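Local atomic coordinates of Rab3 interacting molecule variant 2 (Drosophila melanogaster, PDB entry 4TS6), a protein that probably acts as a Rab3-interacting scaffold at presynaptic active zones that supports synaptic release, seen here through its C2A domain. Residues L12-G17 against E127-Q132; A48-L53 against L94-W99. All blocks are in the same frame, centred on the assembly; numbering follows the deposited sequence. Where two conformers were deposited one is given.

Interaction 1: L12-G17 against E127-Q132; sequences LQLKLG and EWYQLQ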
ATOM      1  N   LEU A  12       5.653   1.646   6.461  1.00 28.76           N
ATOM      2  CA  LEU A  12       5.644   1.440   5.028  1.00 27.18           C
ATOM      3  C   LEU A  12       6.175   2.705   4.368  1.00 26.87           C
ATOM      4  O   LEU A  12       5.893   3.804   4.841  1.00 32.02           O
ATOM      5  CB  LEU A  12       4.207   1.200   4.579  1.00 24.57           C
ATOM      6  CG  LEU A  12       3.924   1.130   3.086  1.00 34.66           C
ATOM      7  CD1 LEU A  12       4.470  -0.164   2.519  1.00 34.32           C
ATOM      8  CD2 LEU A  12       2.430   1.224   2.844  1.00 42.59           C
ATOM      9  N   GLN A  13       6.942   2.558   3.290  1.00 28.72           N
ATOM     10  CA  GLN A  13       7.469   3.726   2.567  1.00 26.82           C
ATOM     11  C   GLN A  13       6.738   3.842   1.241  1.00 31.07           C
ATOM     12  O   GLN A  13       6.781   2.919   0.429  1.00 27.59           O
ATOM     13  CB  GLN A  13       8.971   3.581   2.316  1.00 32.96           C
ATOM     14  CG  GLN A  13       9.597   4.787   1.592  1.00 34.92           C
ATOM     15  CD  GLN A  13      11.098   4.665   1.461  1.00 39.42           C
ATOM     16  OE1 GLN A  13      11.621   3.603   1.131  1.00 38.68           O
ATOM     17  NE2 GLN A  13      11.799   5.748   1.735  1.00 37.07           N
ATOM     18  N   LEU A  14       6.053   4.962   1.030  1.00 26.98           N
ATOM     19  CA  LEU A  14       5.187   5.148  -0.139  1.00 29.69           C
ATOM     20  C   LEU A  14       5.556   6.439  -0.840  1.00 31.46           C
ATOM     21  O   LEU A  14       5.936   7.393  -0.178  1.00 34.58           O
ATOM     22  CB  LEU A  14       3.733   5.322   0.301  1.00 32.42           C
ATOM     23  CG  LEU A  14       2.885   4.198   0.861  1.00 42.08           C
ATOM     24  CD1 LEU A  14       1.536   4.745   1.283  1.00 36.80           C
ATOM     25  CD2 LEU A  14       2.704   3.133  -0.188  1.00 40.82           C
ATOM     26  N   LYS A  15       5.414   6.477  -2.168  1.00 26.83           N
ATOM     27  CA  LYS A  15       5.490   7.732  -2.923  1.00 33.27           C
ATOM     28  C   LYS A  15       4.153   7.925  -3.615  1.00 36.74           C
ATOM     29  O   LYS A  15       3.635   7.002  -4.233  1.00 31.09           O
ATOM     30  CB  LYS A  15       6.599   7.691  -3.978  1.00 32.53           C
ATOM     31  CG  LYS A  15       7.983   7.452  -3.416  1.00 43.73           C
ATOM     32  CD  LYS A  15       8.979   7.088  -4.509  1.00 51.58           C
ATOM     33  CE  LYS A  15       9.252   8.249  -5.446  1.00 66.04           C
ATOM     34  NZ  LYS A  15      10.060   7.853  -6.639  1.00 71.01           N
ATOM     35  N   LEU A  16       3.582   9.119  -3.494  1.00 26.82           N
ATOM     36  CA  LEU A  16       2.322   9.425  -4.161  1.00 27.14           C
ATOM     37  C   LEU A  16       2.516  10.636  -5.047  1.00 34.13           C
ATOM     38  O   LEU A  16       2.962  11.677  -4.571  1.00 35.73           O
ATOM     39  CB  LEU A  16       1.223   9.727  -3.136  1.00 32.06           C
ATOM     40  CG  LEU A  16       0.823   8.616  -2.169  1.00 35.07           C
ATOM     41  CD1 LEU A  16      -0.413   9.041  -1.411  1.00 38.81           C
ATOM     42  CD2 LEU A  16       0.574   7.317  -2.914  1.00 34.13           C
ATOM     43  N   GLY A  17       2.207  10.493  -6.336  1.00 30.57           N
ATOM     44  CA  GLY A  17       2.287  11.607  -7.269  1.00 25.09           C
ATOM     45  C   GLY A  17       0.971  11.771  -7.997  1.00 31.04           C
ATOM     46  O   GLY A  17       0.204  10.815  -8.131  1.00 30.98           O
ATOM     47  N   GLU A 127       7.719   8.914   1.555  1.00 29.58           N
ATOM     48  CA  GLU A 127       7.354   9.224   2.933  1.00 35.69           C
ATOM     49  C   GLU A 127       7.130   7.930   3.705  1.00 33.32           C
ATOM     50  O   GLU A 127       6.812   6.916   3.109  1.00 31.84           O
ATOM     51  CB  GLU A 127       6.073  10.055   2.961  1.00 42.41           C
ATOM     52  CG  GLU A 127       6.193  11.430   2.329  1.00 57.60           C
ATOM     53  CD  GLU A 127       4.939  12.264   2.537  1.00 79.00           C
ATOM     54  OE1 GLU A 127       4.005  11.768   3.209  1.00 75.85           O
ATOM     55  OE2 GLU A 127       4.891  13.411   2.032  1.00 90.88           O
ATOM     56  N   TRP A 128       7.291   7.969   5.024  1.00 32.95           N
ATOM     57  CA  TRP A 128       7.070   6.788   5.845  1.00 31.53           C
ATOM     58  C   TRP A 128       5.785   6.884   6.651  1.00 39.50           C
ATOM     59  O   TRP A 128       5.501   7.909   7.266  1.00 36.49           O
ATOM     60  CB  TRP A 128       8.240   6.572   6.791  1.00 32.81           C
ATOM     61  CG  TRP A 128       9.494   6.149   6.106  1.00 33.49           C
ATOM     62  CD1 TRP A 128      10.482   6.965   5.613  1.00 35.42           C
ATOM     63  CD2 TRP A 128       9.923   4.806   5.859  1.00 36.42           C
ATOM     64  NE1 TRP A 128      11.487   6.202   5.064  1.00 35.79           N
ATOM     65  CE2 TRP A 128      11.176   4.875   5.217  1.00 32.24           C
ATOM     66  CE3 TRP A 128       9.365   3.546   6.120  1.00 39.24           C
ATOM     67  CZ2 TRP A 128      11.873   3.733   4.818  1.00 36.52           C
ATOM     68  CZ3 TRP A 128      10.065   2.410   5.733  1.00 34.52           C
ATOM     69  CH2 TRP A 128      11.303   2.512   5.089  1.00 36.59           C
ATOM     70  N   TYR A 129       5.011   5.801   6.651  1.00 28.84           N
ATOM     71  CA  TYR A 129       3.740   5.777   7.357  1.00 28.56           C
ATOM     72  C   TYR A 129       3.679   4.611   8.325  1.00 34.54           C
ATOM     73  O   TYR A 129       3.982   3.468   7.961  1.00 26.26           O
ATOM     74  CB  TYR A 129       2.602   5.644   6.353  1.00 26.09           C
ATOM     75  CG  TYR A 129       2.511   6.802   5.392  1.00 31.66           C
ATOM     76  CD1 TYR A 129       3.245   6.812   4.219  1.00 34.15           C
ATOM     77  CD2 TYR A 129       1.689   7.881   5.661  1.00 42.66           C
ATOM     78  CE1 TYR A 129       3.163   7.879   3.333  1.00 33.49           C
ATOM     79  CE2 TYR A 129       1.596   8.941   4.788  1.00 46.75           C
ATOM     80  CZ  TYR A 129       2.331   8.935   3.626  1.00 38.39           C
ATOM     81  OH  TYR A 129       2.231   9.998   2.762  1.00 46.04           O
ATOM     82  N   GLN A 130       3.259   4.903   9.548  1.00 28.08           N
ATOM     83  CA  GLN A 130       3.154   3.894  10.591  1.00 27.87           C
ATOM     84  C   GLN A 130       2.019   2.946  10.228  1.00 26.88           C
ATOM     85  O   GLN A 130       0.928   3.397   9.890  1.00 27.67           O
ATOM     86  CB  GLN A 130       2.838   4.576  11.919  1.00 43.66           C
ATOM     87  CG  GLN A 130       3.100   3.714  13.118  1.00 58.44           C
ATOM     88  CD  GLN A 130       4.571   3.382  13.258  1.00 68.37           C
ATOM     89  OE1 GLN A 130       5.439   4.205  12.953  1.00 69.17           O
ATOM     90  NE2 GLN A 130       4.864   2.166  13.705  1.00 70.74           N
ATOM     91  N   LEU A 131       2.266   1.642  10.264  1.00 26.75           N
ATOM     92  CA  LEU A 131       1.178   0.700   9.995  1.00 29.87           C
ATOM     93  C   LEU A 131       0.185   0.786  11.155  1.00 31.59           C
ATOM     94  O   LEU A 131       0.592   0.927  12.310  1.00 31.90           O
ATOM     95  CB  LEU A 131       1.704  -0.730   9.853  1.00 29.82           C
ATOM     96  CG  LEU A 131       2.462  -1.068   8.568  1.00 36.72           C
ATOM     97  CD1 LEU A 131       2.936  -2.516   8.583  1.00 35.25           C
ATOM     98  CD2 LEU A 131       1.588  -0.849   7.361  1.00 29.76           C
ATOM     99  N   GLN A 132      -1.106   0.737  10.841  1.00 25.86           N
ATOM    100  CA  GLN A 132      -2.150   0.865  11.857  1.00 35.12           C
ATOM    101  C   GLN A 132      -2.989  -0.404  11.909  1.00 33.08           C
ATOM    102  O   GLN A 132      -3.062  -1.151  10.931  1.00 30.55           O
ATOM    103  CB  GLN A 132      -3.055   2.059  11.547  1.00 41.75           C
ATOM    104  CG  GLN A 132      -2.314   3.382  11.421  1.00 56.34           C
ATOM    105  CD  GLN A 132      -2.001   4.006  12.761  1.00 65.97           C
ATOM    106  OE1 GLN A 132      -2.664   3.723  13.755  1.00 71.31           O
ATOM    107  NE2 GLN A 132      -0.990   4.867  12.795  1.00 70.58           N
ATOM    108  OXT GLN A 132      -3.616  -0.707  12.922  1.00 31.95           O
TER
HETATM  109  O   HOH W   1       3.665   9.654   0.253  1.00 45.94           O
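In the C2 beta-sandwich of this protein, strand 123-130 forms the outer edge of one four-stranded antiparallel sheet, and residues 127-129 pair there with residues 12-14 of strand 11-19. Two hydrogen-bonded pairs carry the ladder. Leu-12 and Tyr-129 exchange both amide-carbonyl bonds, with Leu-12 N to Tyr-129 O at 2.9 Å and Tyr-129 N to Leu-12 O at 2.8 Å; the second runs nearly along the C=O axis. Leu-14 and Glu-127 repeat this exchange two residues along.

Between them lies the non-hydrogen-bonded pair Gln-13 and Trp-128, whose side chains leave the sheet on its outer side. Gln-13 is fully extended, CG anti to the backbone N (chi1 -179°), so its chain runs across the indole. Gln-13 CB sits over one face of the six-membered ring, 3.6 Å from the ring centroid in a CH-pi contact, and the terminal amide stacks further along, its plane tilted 28° from the ring. Gln-13 CD comes to 3.6 Å from Trp-128 CZ2. An alanine in place of Gln-13 has no amide to stack, and would probably leave the indole less well covered on this face and less firmly held in its rotation.

On the opposite side, Leu-14 meets Tyr-129 at about a right angle, with Leu-14 CD1 4.0 Å from Tyr-129 CD1, while Leu-12 CB is 4.3 Å from Leu-131 CD2 where the chain has left the strand. Ile-115 of the other sheet touches both Leu-14 and Tyr-129, so this side belongs to the sandwich interior. The phenol hydroxyl is hydrogen-bonded to His-120 NE2. A water in the plane of the phenol ring lies 2.9 Å from Tyr-129 OH and donates to Leu-14 O at 3.2 Å.

Interaction 2: A48-L53 against L94-W99; sequences AKVFLL and LEVTLW
Leu-94, at the start of 94-99, turns its CG anti to the backbone N (chi1 -169°) and brings CD1 to 3.6 Å from Val-50 CG1; the same methyl lies near Leu-52 CD1. Glu-95 follows on the other side of the sheet, its backbone exchanging two hydrogen bonds with Phe-51; that from Glu-95 N to Phe-51 O is 3.0 Å long and almost straight at 178°. Its extended side chain runs alongside the Phe-51 ring, carboxylate and ring planes 83° apart, and crosses Leu-53, whose CD1 is 3.8 Å from Glu-95 OE1. Arg-56 forms a salt bridge with this carboxylate and a cation-pi contact with Phe-51. Val-96 returns to the buried side, where Val-50, Leu-94 and Leu-98 also point into the core of the C2 beta-sandwich. Thr-97 again forms a hydrogen-bonded pair, with Lys-49 N 2.8 Å from Thr-97 O. Leu-98 places CD1 3.8 Å from Ala-48 CB. Beyond it, Trp-99 offers a face of its five-membered ring to Lys-49, whose chain bends at chi2 and chi3 to bring NZ 4.8 Å from the ring centroid in a cation-pi contact.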
ATOM      1  N   ALA A  48       1.245  -6.421  -0.542  1.00 17.82           N
ATOM      2  CA  ALA A  48       0.338  -5.340  -0.219  1.00 15.47           C
ATOM      3  C   ALA A  48      -0.801  -5.302  -1.202  1.00 21.05           C
ATOM      4  O   ALA A  48      -0.648  -5.665  -2.367  1.00 21.90           O
ATOM      5  CB  ALA A  48       1.080  -4.010  -0.198  1.00 23.89           C
ATOM      6  N   LYS A  49      -1.962  -4.879  -0.720  1.00 18.18           N
ATOM      7  CA  LYS A  49      -3.086  -4.652  -1.594  1.00 16.03           C
ATOM      8  C   LYS A  49      -3.406  -3.172  -1.509  1.00 20.75           C
ATOM      9  O   LYS A  49      -3.295  -2.571  -0.443  1.00 23.72           O
ATOM     10  CB  LYS A  49      -4.289  -5.486  -1.134  1.00 20.70           C
ATOM     11  CG  LYS A  49      -4.764  -6.491  -2.162  1.00 42.23           C
ATOM     12  CD  LYS A  49      -5.124  -7.843  -1.556  1.00 48.47           C
ATOM     13  CE  LYS A  49      -6.433  -7.827  -0.785  1.00 56.78           C
ATOM     14  NZ  LYS A  49      -6.912  -9.225  -0.493  1.00 51.33           N
ATOM     15  N   VAL A  50      -3.802  -2.573  -2.628  1.00 21.29           N
ATOM     16  CA  VAL A  50      -4.126  -1.144  -2.620  1.00 17.24           C
ATOM     17  C   VAL A  50      -5.490  -0.974  -3.259  1.00 22.20           C
ATOM     18  O   VAL A  50      -5.772  -1.594  -4.290  1.00 18.68           O
ATOM     19  CB  VAL A  50      -3.120  -0.343  -3.452  1.00 21.23           C
ATOM     20  CG1 VAL A  50      -3.398   1.161  -3.352  1.00 24.44           C
ATOM     21  CG2 VAL A  50      -1.702  -0.655  -3.002  1.00 26.39           C
ATOM     22  N   PHE A  51      -6.336  -0.143  -2.647  1.00 18.66           N
ATOM     23  CA  PHE A  51      -7.631   0.196  -3.238  1.00 22.18           C
ATOM     24  C   PHE A  51      -7.767   1.692  -3.260  1.00 26.22           C
ATOM     25  O   PHE A  51      -7.293   2.359  -2.337  1.00 21.78           O
ATOM     26  CB  PHE A  51      -8.770  -0.354  -2.382  1.00 23.14           C
ATOM     27  CG  PHE A  51      -9.042  -1.804  -2.605  1.00 24.50           C
ATOM     28  CD1 PHE A  51      -8.353  -2.767  -1.891  1.00 27.11           C
ATOM     29  CD2 PHE A  51      -9.992  -2.201  -3.529  1.00 29.11           C
ATOM     30  CE1 PHE A  51      -8.610  -4.124  -2.101  1.00 30.18           C
ATOM     31  CE2 PHE A  51     -10.259  -3.544  -3.742  1.00 28.45           C
ATOM     32  CZ  PHE A  51      -9.563  -4.502  -3.025  1.00 30.91           C
ATOM     33  N   LEU A  52      -8.420   2.231  -4.286  1.00 16.74           N
ATOM     34  CA  LEU A  52      -8.772   3.656  -4.247  1.00 24.49           C
ATOM     35  C   LEU A  52     -10.241   3.744  -3.895  1.00 27.61           C
ATOM     36  O   LEU A  52     -11.100   3.618  -4.773  1.00 29.29           O
ATOM     37  CB  LEU A  52      -8.505   4.327  -5.597  1.00 21.41           C
ATOM     38  CG  LEU A  52      -8.815   5.821  -5.680  1.00 25.68           C
ATOM     39  CD1 LEU A  52      -7.918   6.588  -4.704  1.00 26.19           C
ATOM     40  CD2 LEU A  52      -8.612   6.316  -7.092  1.00 28.23           C
ATOM     41  N   LEU A  53     -10.530   3.943  -2.609  1.00 23.00           N
ATOM     42  CA  LEU A  53     -11.904   3.879  -2.104  1.00 17.47           C
ATOM     43  C   LEU A  53     -12.664   5.152  -2.474  1.00 18.24           C
ATOM     44  O   LEU A  53     -12.041   6.204  -2.637  1.00 27.21           O
ATOM     45  CB  LEU A  53     -11.906   3.675  -0.584  1.00 20.27           C
ATOM     46  CG  LEU A  53     -11.213   2.422  -0.060  1.00 23.25           C
ATOM     47  CD1 LEU A  53     -11.354   2.379   1.450  1.00 22.98           C
ATOM     48  CD2 LEU A  53     -11.848   1.210  -0.678  1.00 24.68           C
ATOM     49  N   LEU A  94      -6.878   6.415  -0.220  1.00 26.99           N
ATOM     50  CA  LEU A  94      -6.007   5.341  -0.699  1.00 20.55           C
ATOM     51  C   LEU A  94      -5.786   4.393   0.474  1.00 23.25           C
ATOM     52  O   LEU A  94      -5.262   4.795   1.509  1.00 28.49           O
ATOM     53  CB  LEU A  94      -4.665   5.889  -1.184  1.00 25.77           C
ATOM     54  CG  LEU A  94      -3.794   4.883  -1.945  1.00 30.69           C
ATOM     55  CD1 LEU A  94      -4.393   4.647  -3.309  1.00 24.36           C
ATOM     56  CD2 LEU A  94      -2.359   5.379  -2.063  1.00 27.09           C
ATOM     57  N   GLU A  95      -6.205   3.141   0.323  1.00 20.17           N
ATOM     58  CA  GLU A  95      -6.140   2.173   1.418  1.00 18.12           C
ATOM     59  C   GLU A  95      -5.107   1.135   1.027  1.00 21.94           C
ATOM     60  O   GLU A  95      -5.308   0.384   0.069  1.00 21.28           O
ATOM     61  CB  GLU A  95      -7.510   1.502   1.619  1.00 22.89           C
ATOM     62  CG  GLU A  95      -7.600   0.566   2.844  1.00 28.30           C
ATOM     63  CD  GLU A  95      -8.793  -0.381   2.777  1.00 34.02           C
ATOM     64  OE1 GLU A  95      -9.742  -0.242   3.602  1.00 23.74           O
ATOM     65  OE2 GLU A  95      -8.774  -1.276   1.900  1.00 31.92           O
ATOM     66  N   VAL A  96      -3.988   1.117   1.746  1.00 20.88           N
ATOM     67  CA  VAL A  96      -2.914   0.169   1.476  1.00 19.78           C
ATOM     68  C   VAL A  96      -2.873  -0.799   2.645  1.00 22.73           C
ATOM     69  O   VAL A  96      -2.692  -0.394   3.798  1.00 21.01           O
ATOM     70  CB  VAL A  96      -1.539   0.872   1.376  1.00 23.03           C
ATOM     71  CG1 VAL A  96      -0.443  -0.162   1.062  1.00 26.54           C
ATOM     72  CG2 VAL A  96      -1.562   1.989   0.315  1.00 22.53           C
ATOM     73  N   THR A  97      -3.043  -2.082   2.358  0.53 20.78           N
ATOM     74  CA  THR A  97      -3.073  -3.071   3.421  0.53 20.20           C
ATOM     75  C   THR A  97      -1.970  -4.093   3.210  0.53 20.81           C
ATOM     76  O   THR A  97      -1.812  -4.614   2.108  0.53 24.07           O
ATOM     77  CB  THR A  97      -4.425  -3.789   3.462  0.53 21.72           C
ATOM     78  OG1 THR A  97      -5.484  -2.822   3.536  0.53 23.18           O
ATOM     79  CG2 THR A  97      -4.497  -4.696   4.656  0.53 20.25           C
ATOM     80  N   LEU A  98      -1.206  -4.374   4.266  1.00 19.18           N
ATOM     81  CA  LEU A  98      -0.178  -5.415   4.217  1.00 24.13           C
ATOM     82  C   LEU A  98      -0.730  -6.730   4.740  1.00 20.33           C
ATOM     83  O   LEU A  98      -1.406  -6.760   5.772  1.00 21.98           O
ATOM     84  CB  LEU A  98       1.050  -5.031   5.053  1.00 25.19           C
ATOM     85  CG  LEU A  98       2.229  -4.429   4.294  1.00 40.10           C
ATOM     86  CD1 LEU A  98       1.754  -3.265   3.482  1.00 34.47           C
ATOM     87  CD2 LEU A  98       3.333  -3.981   5.238  1.00 46.10           C
ATOM     88  N   TRP A  99      -0.367  -7.809   4.053  1.00 19.54           N
ATOM     89  CA  TRP A  99      -0.851  -9.148   4.340  1.00 20.15           C
ATOM     90  C   TRP A  99       0.316 -10.109   4.382  1.00 25.24           C
ATOM     91  O   TRP A  99       1.307  -9.901   3.684  1.00 22.40           O
ATOM     92  CB  TRP A  99      -1.782  -9.571   3.224  1.00 17.60           C
ATOM     93  CG  TRP A  99      -3.002  -8.699   3.128  1.00 17.45           C
ATOM     94  CD1 TRP A  99      -3.173  -7.585   2.352  1.00 22.44           C
ATOM     95  CD2 TRP A  99      -4.212  -8.871   3.863  1.00 23.05           C
ATOM     96  NE1 TRP A  99      -4.431  -7.064   2.560  1.00 25.80           N
ATOM     97  CE2 TRP A  99      -5.086  -7.833   3.491  1.00 19.14           C
ATOM     98  CE3 TRP A  99      -4.649  -9.816   4.801  1.00 19.86           C
ATOM     99  CZ2 TRP A  99      -6.375  -7.711   4.020  1.00 27.84           C
ATOM    100  CZ3 TRP A  99      -5.924  -9.689   5.330  1.00 28.87           C
ATOM    101  CH2 TRP A  99      -6.769  -8.650   4.938  1.00 28.35           C
TER

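Overall arrangement
The two interactions lie in the two facing antiparallel sheets of one C2 beta-sandwich, their centres about 11 Å apart. Interaction 1 joins strands 11-19 and 123-130 near the two ends of the chain; interaction 2, between strands 46-53 and 93-100, is nested within the loop closed by interaction 1. Their inward side chains meet across the core: Leu-16 CD2 is 3.6 Å from Leu-94 CD2, Leu-12 CD2 3.7 Å from Val-96 CG1, and Leu-131 CD1 3.7 Å from Leu-98 CD2. Leu-29 of strand 24-33 touches Leu-14, Ala-48 and Val-96. Strands from the beginning, middle and end of the chain thus share one apolar core.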